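Local coordinates for tyrocidine synthetase 3 (Brevibacillus brevis, PDB 2JGP), which probably carries a thioester-bound aminoacyl or peptidyl group on its carrier domain and forms peptide bonds in nonribosomal synthesis of the antibiotic tyrocidine, at residues M125-L131 and D212-L216; L173-T179 and V204-I209; A183-V187 and L449-M453. The contacts are given in a common frame with arbitrary orientation. Numbering follows the deposited sequence.

Contact 1 (M125-L131 and D212-L216)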
ATOM      1  N   MET A 125      -7.729  -9.606  19.907  1.00 66.73           N
ATOM      2  CA  MET A 125      -8.755  -8.632  20.249  1.00 67.40           C
ATOM      3  C   MET A 125      -9.337  -9.003  21.597  1.00 67.34           C
ATOM      4  O   MET A 125      -9.718 -10.155  21.808  1.00 67.27           O
ATOM      5  CB  MET A 125      -9.852  -8.647  19.187  1.00 67.78           C
ATOM      6  CG  MET A 125     -10.953  -7.624  19.399  1.00 69.61           C
ATOM      7  SD  MET A 125     -11.884  -7.344  17.881  1.00 73.81           S
ATOM      8  CE  MET A 125     -12.434  -9.011  17.515  1.00 73.16           C
ATOM      9  N   LEU A 126      -9.379  -8.035  22.511  1.00 67.36           N
ATOM     10  CA  LEU A 126     -10.053  -8.213  23.795  1.00 67.47           C
ATOM     11  C   LEU A 126     -11.544  -7.936  23.617  1.00 67.48           C
ATOM     12  O   LEU A 126     -11.932  -6.839  23.197  1.00 67.43           O
ATOM     13  CB  LEU A 126      -9.475  -7.270  24.859  1.00 67.44           C
ATOM     14  CG  LEU A 126     -10.151  -7.319  26.237  1.00 67.63           C
ATOM     15  CD1 LEU A 126     -10.015  -8.706  26.862  1.00 66.91           C
ATOM     16  CD2 LEU A 126      -9.584  -6.253  27.165  1.00 67.75           C
ATOM     17  N   ILE A 127     -12.367  -8.932  23.935  1.00 67.53           N
ATOM     18  CA  ILE A 127     -13.818  -8.806  23.852  1.00 67.69           C
ATOM     19  C   ILE A 127     -14.400  -8.859  25.257  1.00 67.87           C
ATOM     20  O   ILE A 127     -14.279  -9.873  25.944  1.00 67.62           O
ATOM     21  CB  ILE A 127     -14.445  -9.930  23.006  1.00 67.66           C
ATOM     22  CG1 ILE A 127     -13.857  -9.926  21.589  1.00 67.51           C
ATOM     23  CG2 ILE A 127     -15.967  -9.769  22.954  1.00 67.63           C
ATOM     24  CD1 ILE A 127     -14.412 -11.016  20.692  1.00 67.31           C
ATOM     25  N   GLU A 128     -15.025  -7.759  25.673  1.00 68.27           N
ATOM     26  CA  GLU A 128     -15.645  -7.657  26.987  1.00 68.74           C
ATOM     27  C   GLU A 128     -17.157  -7.536  26.833  1.00 68.78           C
ATOM     28  O   GLU A 128     -17.662  -6.533  26.327  1.00 68.72           O
ATOM     29  CB  GLU A 128     -15.078  -6.457  27.746  1.00 69.01           C
ATOM     30  CG  GLU A 128     -13.677  -6.702  28.290  1.00 69.84           C
ATOM     31  CD  GLU A 128     -12.906  -5.421  28.554  1.00 71.00           C
ATOM     32  OE1 GLU A 128     -12.695  -4.639  27.600  1.00 72.24           O
ATOM     33  OE2 GLU A 128     -12.493  -5.207  29.712  1.00 71.21           O
ATOM     34  N   GLY A 129     -17.867  -8.574  27.268  1.00 68.79           N
ATOM     35  CA  GLY A 129     -19.315  -8.662  27.102  1.00 68.88           C
ATOM     36  C   GLY A 129     -19.767 -10.109  27.068  1.00 68.91           C
ATOM     37  O   GLY A 129     -18.992 -11.013  27.379  1.00 68.70           O
ATOM     38  N   LYS A 130     -21.015 -10.329  26.663  1.00 69.05           N
ATOM     39  CA  LYS A 130     -21.630 -11.657  26.751  1.00 69.18           C
ATOM     40  C   LYS A 130     -20.926 -12.682  25.857  1.00 69.10           C
ATOM     41  O   LYS A 130     -20.371 -13.661  26.362  1.00 69.59           O
ATOM     42  CB  LYS A 130     -23.128 -11.585  26.423  1.00 69.25           C
ATOM     43  CG  LYS A 130     -23.934 -10.638  27.315  1.00 69.59           C
ATOM     44  CD  LYS A 130     -23.830 -10.966  28.809  1.00 69.98           C
ATOM     45  CE  LYS A 130     -24.479 -12.300  29.156  1.00 70.01           C
ATOM     46  NZ  LYS A 130     -24.563 -12.506  30.628  1.00 69.87           N
ATOM     47  N   LEU A 131     -20.959 -12.438  24.546  1.00 68.67           N
ATOM     48  CA  LEU A 131     -20.272 -13.249  23.523  1.00 68.29           C
ATOM     49  C   LEU A 131     -20.687 -14.730  23.490  1.00 67.93           C
ATOM     50  O   LEU A 131     -20.536 -15.449  24.478  1.00 68.01           O
ATOM     51  CB  LEU A 131     -18.743 -13.135  23.665  1.00 68.18           C
ATOM     52  CG  LEU A 131     -17.934 -12.844  22.390  1.00 68.52           C
ATOM     53  CD1 LEU A 131     -16.516 -13.397  22.515  1.00 67.51           C
ATOM     54  CD2 LEU A 131     -18.599 -13.387  21.126  1.00 68.57           C
ATOM     55  N   ASP A 212     -17.045 -12.454  31.639  1.00 62.34           N
ATOM     56  CA  ASP A 212     -17.506 -11.933  30.347  1.00 62.27           C
ATOM     57  C   ASP A 212     -16.323 -11.314  29.606  1.00 62.02           C
ATOM     58  O   ASP A 212     -16.423 -10.223  29.052  1.00 61.53           O
ATOM     59  CB  ASP A 212     -18.630 -10.891  30.545  1.00 62.43           C
ATOM     60  CG  ASP A 212     -20.012 -11.521  30.709  1.00 62.72           C
ATOM     61  OD1 ASP A 212     -20.292 -12.575  30.098  1.00 63.43           O
ATOM     62  OD2 ASP A 212     -20.835 -10.942  31.444  1.00 64.09           O
ATOM     63  N   ARG A 213     -15.197 -12.027  29.601  1.00 61.94           N
ATOM     64  CA  ARG A 213     -13.960 -11.523  29.023  1.00 61.84           C
ATOM     65  C   ARG A 213     -13.336 -12.604  28.154  1.00 61.53           C
ATOM     66  O   ARG A 213     -13.125 -13.727  28.613  1.00 61.38           O
ATOM     67  CB  ARG A 213     -12.969 -11.107  30.113  1.00 61.98           C
ATOM     68  CG  ARG A 213     -13.506 -10.095  31.135  1.00 63.38           C
ATOM     69  CD  ARG A 213     -12.599  -8.879  31.219  1.00 64.79           C
ATOM     70  NE  ARG A 213     -11.238  -9.230  31.617  1.00 66.14           N
ATOM     71  CZ  ARG A 213     -10.136  -8.575  31.250  1.00 66.97           C
ATOM     72  NH1 ARG A 213     -10.189  -7.514  30.450  1.00 67.24           N
ATOM     73  NH2 ARG A 213      -8.957  -8.995  31.682  1.00 67.50           N
ATOM     74  N   TYR A 214     -13.048 -12.250  26.905  1.00 61.31           N
ATOM     75  CA  TYR A 214     -12.483 -13.180  25.934  1.00 61.16           C
ATOM     76  C   TYR A 214     -11.356 -12.516  25.147  1.00 61.16           C
ATOM     77  O   TYR A 214     -11.355 -11.298  24.955  1.00 61.37           O
ATOM     78  CB  TYR A 214     -13.559 -13.637  24.947  1.00 60.88           C
ATOM     79  CG  TYR A 214     -14.786 -14.267  25.570  1.00 60.81           C
ATOM     80  CD1 TYR A 214     -15.859 -13.487  25.982  1.00 60.58           C
ATOM     81  CD2 TYR A 214     -14.883 -15.647  25.719  1.00 60.98           C
ATOM     82  CE1 TYR A 214     -16.994 -14.064  26.550  1.00 60.79           C
ATOM     83  CE2 TYR A 214     -16.007 -16.231  26.274  1.00 59.62           C
ATOM     84  CZ  TYR A 214     -17.060 -15.435  26.689  1.00 60.59           C
ATOM     85  OH  TYR A 214     -18.174 -16.018  27.241  1.00 58.37           O
ATOM     86  N   VAL A 215     -10.401 -13.322  24.697  1.00 61.26           N
ATOM     87  CA  VAL A 215      -9.416 -12.875  23.713  1.00 61.13           C
ATOM     88  C   VAL A 215      -9.614 -13.676  22.437  1.00 61.41           C
ATOM     89  O   VAL A 215      -9.564 -14.902  22.460  1.00 61.51           O
ATOM     90  CB  VAL A 215      -7.970 -13.050  24.210  1.00 61.12           C
ATOM     91  CG1 VAL A 215      -6.976 -12.676  23.100  1.00 60.30           C
ATOM     92  CG2 VAL A 215      -7.739 -12.201  25.446  1.00 60.45           C
ATOM     93  N   LEU A 216      -9.867 -12.977  21.334  1.00 61.63           N
ATOM     94  CA  LEU A 216     -10.005 -13.615  20.029  1.00 61.70           C
ATOM     95  C   LEU A 216      -8.673 -13.556  19.306  1.00 61.60           C
ATOM     96  O   LEU A 216      -8.198 -12.479  18.950  1.00 61.74           O
ATOM     97  CB  LEU A 216     -11.081 -12.920  19.192  1.00 61.84           C
ATOM     98  CG  LEU A 216     -11.444 -13.566  17.850  1.00 62.46           C
ATOM     99  CD1 LEU A 216     -12.070 -14.947  18.073  1.00 63.16           C
ATOM    100  CD2 LEU A 216     -12.390 -12.666  17.074  1.00 62.90           C
TER
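Ile127, Tyr214 and Leu216 form the apolar centre, on the sheet face that also carries Met125. Ile127 CD1 lies 4.1 Å from Leu216 CB, its CB 4.3 Å from Tyr214 CB, and Met125 CE reaches Leu216 CD2 at 3.7 Å. Helices 133-146 and 227-241 cover this face. The two segments are antiparallel inner strands of the mixed sheet in the first half of the condensation domain, a chloramphenicol acetyltransferase-like fold; their axes run at 153° and approach to 4.7 Å. Beyond the strand, Leu131 folds back and its CD1 makes a CH-pi contact 3.9 Å from the Tyr214 ring centroid, 30° off the normal. Backbone hydrogen bonds fix the register: Met125 N donates to Leu216 O (3.1 Å) and Leu216 N to Met125 O (2.9 Å); Ile127 N donates to Tyr214 O and Tyr214 N to Ile127 O, both at 2.8 Å; Gly129 N donates to Asp212 O at 2.8 Å. The phi/psi of Gly129, 153/-167°, would jam a CB against the carbonyl O of Glu128. On the opposite face, Arg213 NH2 forms a salt bridge with Glu180, and Arg213 NH1 meets Glu128 OE2 through a salt bridge whose hydrogen bond is weak, at 3.3 Å.

Contact 2 (L173-T179 and V204-I209)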
ATOM      1  N   LEU A 173     -13.799 -23.344  15.204  1.00 60.26           N
ATOM      2  CA  LEU A 173     -13.265 -22.423  16.204  1.00 60.81           C
ATOM      3  C   LEU A 173     -12.584 -23.230  17.306  1.00 60.65           C
ATOM      4  O   LEU A 173     -13.200 -24.131  17.879  1.00 60.91           O
ATOM      5  CB  LEU A 173     -14.407 -21.600  16.818  1.00 61.03           C
ATOM      6  CG  LEU A 173     -14.107 -20.594  17.942  1.00 62.02           C
ATOM      7  CD1 LEU A 173     -15.371 -19.844  18.331  1.00 61.42           C
ATOM      8  CD2 LEU A 173     -13.532 -21.255  19.175  1.00 63.31           C
ATOM      9  N   ALA A 174     -11.337 -22.890  17.614  1.00 60.72           N
ATOM     10  CA  ALA A 174     -10.607 -23.515  18.720  1.00 60.55           C
ATOM     11  C   ALA A 174     -10.914 -22.768  20.017  1.00 60.58           C
ATOM     12  O   ALA A 174     -10.528 -21.610  20.176  1.00 60.80           O
ATOM     13  CB  ALA A 174      -9.119 -23.494  18.442  1.00 60.71           C
ATOM     14  N   TYR A 175     -11.611 -23.421  20.939  1.00 60.33           N
ATOM     15  CA  TYR A 175     -12.022 -22.783  22.186  1.00 60.17           C
ATOM     16  C   TYR A 175     -11.196 -23.285  23.369  1.00 60.41           C
ATOM     17  O   TYR A 175     -10.957 -24.487  23.503  1.00 59.86           O
ATOM     18  CB  TYR A 175     -13.508 -23.031  22.441  1.00 60.22           C
ATOM     19  CG  TYR A 175     -14.031 -22.375  23.699  1.00 59.90           C
ATOM     20  CD1 TYR A 175     -14.249 -21.001  23.751  1.00 60.16           C
ATOM     21  CD2 TYR A 175     -14.311 -23.128  24.834  1.00 60.02           C
ATOM     22  CE1 TYR A 175     -14.728 -20.394  24.900  1.00 60.03           C
ATOM     23  CE2 TYR A 175     -14.790 -22.531  25.989  1.00 60.36           C
ATOM     24  CZ  TYR A 175     -14.998 -21.161  26.016  1.00 60.10           C
ATOM     25  OH  TYR A 175     -15.478 -20.567  27.163  1.00 60.16           O
ATOM     26  N   SER A 176     -10.758 -22.352  24.212  1.00 60.92           N
ATOM     27  CA  SER A 176     -10.027 -22.677  25.437  1.00 61.60           C
ATOM     28  C   SER A 176     -10.399 -21.705  26.553  1.00 62.31           C
ATOM     29  O   SER A 176     -10.865 -20.596  26.290  1.00 62.34           O
ATOM     30  CB  SER A 176      -8.514 -22.622  25.199  1.00 61.55           C
ATOM     31  OG  SER A 176      -8.118 -23.467  24.132  1.00 61.18           O
ATOM     32  N   GLU A 177     -10.198 -22.138  27.795  1.00 63.19           N
ATOM     33  CA  GLU A 177     -10.398 -21.293  28.966  1.00 64.02           C
ATOM     34  C   GLU A 177      -9.074 -21.188  29.719  1.00 64.72           C
ATOM     35  O   GLU A 177      -8.549 -22.190  30.202  1.00 64.78           O
ATOM     36  CB  GLU A 177     -11.492 -21.868  29.869  1.00 64.23           C
ATOM     37  CG  GLU A 177     -12.814 -22.111  29.144  1.00 64.75           C
ATOM     38  CD  GLU A 177     -13.979 -22.393  30.076  1.00 65.85           C
ATOM     39  OE1 GLU A 177     -13.757 -22.584  31.293  1.00 66.89           O
ATOM     40  OE2 GLU A 177     -15.129 -22.424  29.586  1.00 66.23           O
ATOM     41  N   VAL A 178      -8.535 -19.976  29.797  1.00 65.42           N
ATOM     42  CA  VAL A 178      -7.216 -19.743  30.381  1.00 66.11           C
ATOM     43  C   VAL A 178      -7.219 -18.478  31.227  1.00 66.80           C
ATOM     44  O   VAL A 178      -8.136 -17.668  31.133  1.00 66.70           O
ATOM     45  CB  VAL A 178      -6.147 -19.574  29.276  1.00 66.06           C
ATOM     46  CG1 VAL A 178      -6.060 -20.825  28.413  1.00 66.16           C
ATOM     47  CG2 VAL A 178      -6.449 -18.349  28.415  1.00 66.00           C
ATOM     48  N   THR A 179      -6.181 -18.314  32.045  1.00 67.61           N
ATOM     49  CA  THR A 179      -5.948 -17.063  32.763  1.00 68.31           C
ATOM     50  C   THR A 179      -5.557 -15.976  31.765  1.00 68.68           C
ATOM     51  O   THR A 179      -5.089 -16.281  30.666  1.00 68.68           O
ATOM     52  CB  THR A 179      -4.826 -17.222  33.812  1.00 68.31           C
ATOM     53  OG1 THR A 179      -5.227 -18.180  34.802  1.00 69.20           O
ATOM     54  CG2 THR A 179      -4.522 -15.893  34.503  1.00 68.81           C
ATOM     55  N   VAL A 204      -8.495 -19.619  14.024  1.00 61.19           N
ATOM     56  CA  VAL A 204      -9.070 -18.775  15.056  1.00 61.36           C
ATOM     57  C   VAL A 204      -9.092 -19.538  16.376  1.00 61.56           C
ATOM     58  O   VAL A 204      -9.500 -20.699  16.424  1.00 61.57           O
ATOM     59  CB  VAL A 204     -10.498 -18.333  14.666  1.00 61.55           C
ATOM     60  CG1 VAL A 204     -11.091 -17.385  15.716  1.00 61.12           C
ATOM     61  CG2 VAL A 204     -10.483 -17.665  13.298  1.00 61.24           C
ATOM     62  N   SER A 205      -8.621 -18.881  17.436  1.00 61.62           N
ATOM     63  CA  SER A 205      -8.755 -19.387  18.795  1.00 61.47           C
ATOM     64  C   SER A 205      -9.522 -18.364  19.628  1.00 61.35           C
ATOM     65  O   SER A 205      -9.188 -17.178  19.623  1.00 61.49           O
ATOM     66  CB  SER A 205      -7.385 -19.655  19.420  1.00 61.66           C
ATOM     67  OG  SER A 205      -6.717 -20.721  18.766  1.00 61.85           O
ATOM     68  N   LEU A 206     -10.561 -18.827  20.317  1.00 60.92           N
ATOM     69  CA  LEU A 206     -11.285 -18.002  21.282  1.00 60.48           C
ATOM     70  C   LEU A 206     -10.885 -18.437  22.687  1.00 60.29           C
ATOM     71  O   LEU A 206     -11.102 -19.587  23.068  1.00 60.03           O
ATOM     72  CB  LEU A 206     -12.793 -18.155  21.100  1.00 60.51           C
ATOM     73  CG  LEU A 206     -13.662 -17.282  22.006  1.00 60.13           C
ATOM     74  CD1 LEU A 206     -13.336 -15.801  21.815  1.00 60.31           C
ATOM     75  CD2 LEU A 206     -15.139 -17.546  21.743  1.00 60.86           C
ATOM     76  N   LEU A 207     -10.296 -17.515  23.445  1.00 60.24           N
ATOM     77  CA  LEU A 207      -9.823 -17.801  24.796  1.00 60.14           C
ATOM     78  C   LEU A 207     -10.659 -17.027  25.804  1.00 60.19           C
ATOM     79  O   LEU A 207     -10.614 -15.801  25.830  1.00 60.06           O
ATOM     80  CB  LEU A 207      -8.355 -17.403  24.945  1.00 60.37           C
ATOM     81  CG  LEU A 207      -7.393 -17.861  23.850  1.00 60.52           C
ATOM     82  CD1 LEU A 207      -6.030 -17.210  24.059  1.00 61.24           C
ATOM     83  CD2 LEU A 207      -7.283 -19.380  23.836  1.00 61.47           C
ATOM     84  N   LYS A 208     -11.426 -17.753  26.613  1.00 59.81           N
ATOM     85  CA  LYS A 208     -12.162 -17.168  27.728  1.00 60.35           C
ATOM     86  C   LYS A 208     -11.193 -16.931  28.880  1.00 60.35           C
ATOM     87  O   LYS A 208     -10.647 -17.884  29.443  1.00 60.26           O
ATOM     88  CB  LYS A 208     -13.289 -18.103  28.168  1.00 60.17           C
ATOM     89  CG  LYS A 208     -14.138 -17.572  29.322  1.00 60.85           C
ATOM     90  CD  LYS A 208     -15.476 -18.302  29.402  1.00 61.66           C
ATOM     91  CE  LYS A 208     -16.451 -17.630  30.362  1.00 62.18           C
ATOM     92  NZ  LYS A 208     -16.560 -18.335  31.666  1.00 62.22           N
ATOM     93  N   ILE A 209     -10.969 -15.659  29.208  1.00 60.61           N
ATOM     94  CA  ILE A 209     -10.044 -15.273  30.280  1.00 60.90           C
ATOM     95  C   ILE A 209     -10.775 -14.839  31.548  1.00 61.15           C
ATOM     96  O   ILE A 209     -10.154 -14.630  32.594  1.00 61.13           O
ATOM     97  CB  ILE A 209      -9.050 -14.169  29.820  1.00 60.98           C
ATOM     98  CG1 ILE A 209      -9.769 -12.849  29.511  1.00 61.03           C
ATOM     99  CG2 ILE A 209      -8.279 -14.644  28.605  1.00 61.20           C
ATOM    100  CD1 ILE A 209      -8.830 -11.711  29.160  1.00 59.85           C
TER
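Five backbone hydrogen bonds join the segments in the alternating pattern of parallel strands. Ala174 N donates to Val204 O (3.1 Å), and Ala174 O accepts from Leu206 N (2.8 Å); Ser176 N then donates to Leu206 O (3.0 Å) while Ser176 O takes Lys208 N (2.9 Å). The ladder ends with Val178 N to Lys208 O at 3.0 Å. CA-H...O contacts fill the gaps, the straightest being Ile209 CA to Val178 O, 3.2 Å with 172° at the hydrogen. Within the outer strand, Tyr175 OH donates to Glu177 OE2 at 3.1 Å, tying two side chains on the same face, and Tyr175 also makes a cation-pi interaction with Arg133. This is a beta-alpha-beta crossover: strand 174-177, outermost in its sheet, leads through helix 180-189 into strand 202-210, and the axes of 174-177 and 204-209 run 21° apart. On the Tyr175 face, the extended Lys208 chain runs past the phenol, with CD 3.2 Å from Tyr175 OH, and Leu206 packs its CD2 4.1 Å from Tyr175 CD1 and its CB 3.7 Å from Leu173 CD2. Toward the connecting helix, Val178 CG2 sits 4.1 Å from both Leu207 CB and Ile209 CG2, and these three side chains meet Ala183.

Contact 3 (A183-V187 and L449-M453)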
ATOM      1  N   ALA A 183      -3.071 -16.318  28.646  1.00 71.86           N
ATOM      2  CA  ALA A 183      -3.455 -15.881  27.307  1.00 72.02           C
ATOM      3  C   ALA A 183      -2.332 -15.088  26.634  1.00 72.33           C
ATOM      4  O   ALA A 183      -2.105 -15.231  25.434  1.00 71.95           O
ATOM      5  CB  ALA A 183      -4.738 -15.055  27.355  1.00 71.88           C
ATOM      6  N   ARG A 184      -1.632 -14.266  27.414  1.00 72.78           N
ATOM      7  CA  ARG A 184      -0.534 -13.450  26.890  1.00 73.29           C
ATOM      8  C   ARG A 184       0.608 -14.276  26.296  1.00 73.43           C
ATOM      9  O   ARG A 184       1.174 -13.889  25.274  1.00 73.32           O
ATOM     10  CB  ARG A 184       0.013 -12.507  27.969  1.00 73.43           C
ATOM     11  CG  ARG A 184      -0.924 -11.365  28.317  1.00 74.43           C
ATOM     12  CD  ARG A 184      -0.189 -10.225  29.008  1.00 75.62           C
ATOM     13  NE  ARG A 184      -1.065  -9.077  29.239  1.00 76.41           N
ATOM     14  CZ  ARG A 184      -1.929  -8.958  30.247  1.00 77.43           C
ATOM     15  NH1 ARG A 184      -2.059  -9.920  31.162  1.00 77.84           N
ATOM     16  NH2 ARG A 184      -2.672  -7.862  30.342  1.00 77.85           N
ATOM     17  N   GLU A 185       0.943 -15.404  26.922  1.00 73.63           N
ATOM     18  CA  GLU A 185       1.999 -16.276  26.389  1.00 73.94           C
ATOM     19  C   GLU A 185       1.453 -17.136  25.247  1.00 73.64           C
ATOM     20  O   GLU A 185       2.130 -17.330  24.234  1.00 73.65           O
ATOM     21  CB  GLU A 185       2.596 -17.179  27.476  1.00 74.33           C
ATOM     22  CG  GLU A 185       4.142 -17.403  27.419  1.00 75.87           C
ATOM     23  CD  GLU A 185       4.818 -16.974  26.112  1.00 77.44           C
ATOM     24  OE1 GLU A 185       5.568 -15.971  26.148  1.00 78.74           O
ATOM     25  OE2 GLU A 185       4.620 -17.627  25.058  1.00 78.07           O
ATOM     26  N   LEU A 186       0.235 -17.651  25.408  1.00 73.08           N
ATOM     27  CA  LEU A 186      -0.386 -18.466  24.357  1.00 72.56           C
ATOM     28  C   LEU A 186      -0.409 -17.756  23.018  1.00 72.00           C
ATOM     29  O   LEU A 186      -0.021 -18.333  22.004  1.00 72.08           O
ATOM     30  CB  LEU A 186      -1.818 -18.866  24.725  1.00 72.56           C
ATOM     31  CG  LEU A 186      -2.024 -20.234  25.360  1.00 72.75           C
ATOM     32  CD1 LEU A 186      -3.516 -20.492  25.489  1.00 73.96           C
ATOM     33  CD2 LEU A 186      -1.367 -21.343  24.556  1.00 72.41           C
ATOM     34  N   VAL A 187      -0.862 -16.503  23.031  1.00 71.12           N
ATOM     35  CA  VAL A 187      -1.005 -15.684  21.822  1.00 70.66           C
ATOM     36  C   VAL A 187       0.247 -15.642  20.945  1.00 69.78           C
ATOM     37  O   VAL A 187       0.151 -15.460  19.724  1.00 70.07           O
ATOM     38  CB  VAL A 187      -1.431 -14.241  22.195  1.00 70.63           C
ATOM     39  CG1 VAL A 187      -1.123 -13.265  21.081  1.00 71.69           C
ATOM     40  CG2 VAL A 187      -2.910 -14.214  22.543  1.00 70.92           C
ATOM     41  N   LEU A 449     -15.182  -4.141  21.865  1.00 75.00           N
ATOM     42  CA  LEU A 449     -13.977  -4.683  21.241  1.00 74.58           C
ATOM     43  C   LEU A 449     -12.794  -3.735  21.423  1.00 74.33           C
ATOM     44  O   LEU A 449     -12.933  -2.526  21.250  1.00 74.28           O
ATOM     45  CB  LEU A 449     -14.223  -4.909  19.748  1.00 74.57           C
ATOM     46  CG  LEU A 449     -15.525  -5.623  19.370  1.00 74.38           C
ATOM     47  CD1 LEU A 449     -15.622  -5.780  17.862  1.00 74.23           C
ATOM     48  CD2 LEU A 449     -15.629  -6.976  20.060  1.00 74.03           C
ATOM     49  N   ALA A 450     -11.632  -4.286  21.765  1.00 73.94           N
ATOM     50  CA  ALA A 450     -10.428  -3.481  21.964  1.00 73.68           C
ATOM     51  C   ALA A 450      -9.167  -4.326  21.789  1.00 73.49           C
ATOM     52  O   ALA A 450      -9.246  -5.551  21.761  1.00 73.35           O
ATOM     53  CB  ALA A 450     -10.449  -2.844  23.347  1.00 73.71           C
ATOM     54  N   PRO A 451      -7.998  -3.671  21.658  1.00 73.41           N
ATOM     55  CA  PRO A 451      -6.732  -4.405  21.566  1.00 73.27           C
ATOM     56  C   PRO A 451      -6.394  -5.178  22.840  1.00 73.16           C
ATOM     57  O   PRO A 451      -6.802  -4.777  23.930  1.00 73.15           O
ATOM     58  CB  PRO A 451      -5.697  -3.294  21.336  1.00 73.32           C
ATOM     59  CG  PRO A 451      -6.476  -2.121  20.863  1.00 73.36           C
ATOM     60  CD  PRO A 451      -7.786  -2.218  21.560  1.00 73.43           C
ATOM     61  N   PHE A 452      -5.656  -6.277  22.692  1.00 72.98           N
ATOM     62  CA  PHE A 452      -5.216  -7.079  23.832  1.00 72.94           C
ATOM     63  C   PHE A 452      -3.709  -6.956  24.040  1.00 73.07           C
ATOM     64  O   PHE A 452      -3.259  -6.588  25.128  1.00 73.11           O
ATOM     65  CB  PHE A 452      -5.607  -8.547  23.642  1.00 72.85           C
ATOM     66  CG  PHE A 452      -5.137  -9.446  24.754  1.00 72.52           C
ATOM     67  CD1 PHE A 452      -5.560  -9.235  26.060  1.00 72.25           C
ATOM     68  CD2 PHE A 452      -4.271 -10.502  24.496  1.00 72.21           C
ATOM     69  CE1 PHE A 452      -5.126 -10.058  27.091  1.00 72.05           C
ATOM     70  CE2 PHE A 452      -3.836 -11.333  25.523  1.00 72.21           C
ATOM     71  CZ  PHE A 452      -4.265 -11.109  26.822  1.00 72.03           C
ATOM     72  N   MET A 453      -2.938  -7.276  23.003  1.00 73.17           N
ATOM     73  CA  MET A 453      -1.478  -7.203  23.068  1.00 73.29           C
ATOM     74  C   MET A 453      -1.005  -5.847  22.557  1.00 73.37           C
ATOM     75  O   MET A 453      -0.983  -5.602  21.351  1.00 73.41           O
ATOM     76  CB  MET A 453      -0.837  -8.317  22.232  1.00 73.34           C
ATOM     77  CG  MET A 453      -1.199  -9.733  22.657  1.00 73.36           C
ATOM     78  SD  MET A 453      -0.697 -10.169  24.337  1.00 73.63           S
ATOM     79  CE  MET A 453       1.076  -9.941  24.243  1.00 73.75           C
TER
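Apolar contacts dominate here, and Phe452 is their hub. Its CZ lies 4.0 Å from Ala183 CB and its CE2 4.2 Å from Val187 CG2, so the ring meets residues one helical turn apart; Val187 N donates to Ala183 O at 3.0 Å in that same turn. The aliphatic part of Arg184 joins them, with CG 3.7 Å from Phe452 CZ. Met453, its three chi angles all near -60°, curls back so that its CG comes within 3.9 Å of Val187 CG1, its SD within 4.2 Å of Arg184 CG, and its CE within 4.1 Å of Arg184 O.

The two segments share no hydrogen bond, and the polar groups named here find partners outside them. The guanidinium of Arg184 has Phe452 CZ over one face, but its charge is met within its own helix by a salt bridge to Glu180. Met453 N makes a weak hydrogen bond to Thr124, whose side chain also touches Phe452 and Val187.

The backbones stay apart: the closest CA pair, Arg184 and Met453, is separated by 7.4 Å, and only 247 Å² is buried. Leu449 and Ala450 remain in the sheet, next to strand 123-129. The helix of a beta-alpha-beta unit thus packs against the exit of an added edge strand, consistent with the crossover of condensation domains, in which the second half of the chain completes the first half's sheet.

How the contacts relate
All three contacts belong to one five-stranded sheet and helix 180-189, which packs on one of its faces. Contact 1 is the inner antiparallel pair and buries 656 Å²; contact 2 adds the parallel edge pair, with 588 Å² and more exposed residues. They meet where Val215 N probably bonds Leu207 O, 2.7 Å apart. Contact 3, at 247 Å², is side-chain packing across one face: Ala183 CB touches Ile209 CG2 (3.8 Å), and Phe452 CD1 touches Val215 CG2 (3.7 Å). Backbone bonding therefore dominates within the sheet, and apolar packing dominates between sheet and helix. Glu180 bridges Arg184 within this helix and Arg213 on strand 213-220, so its carboxylate ties contact 3 to contact 1.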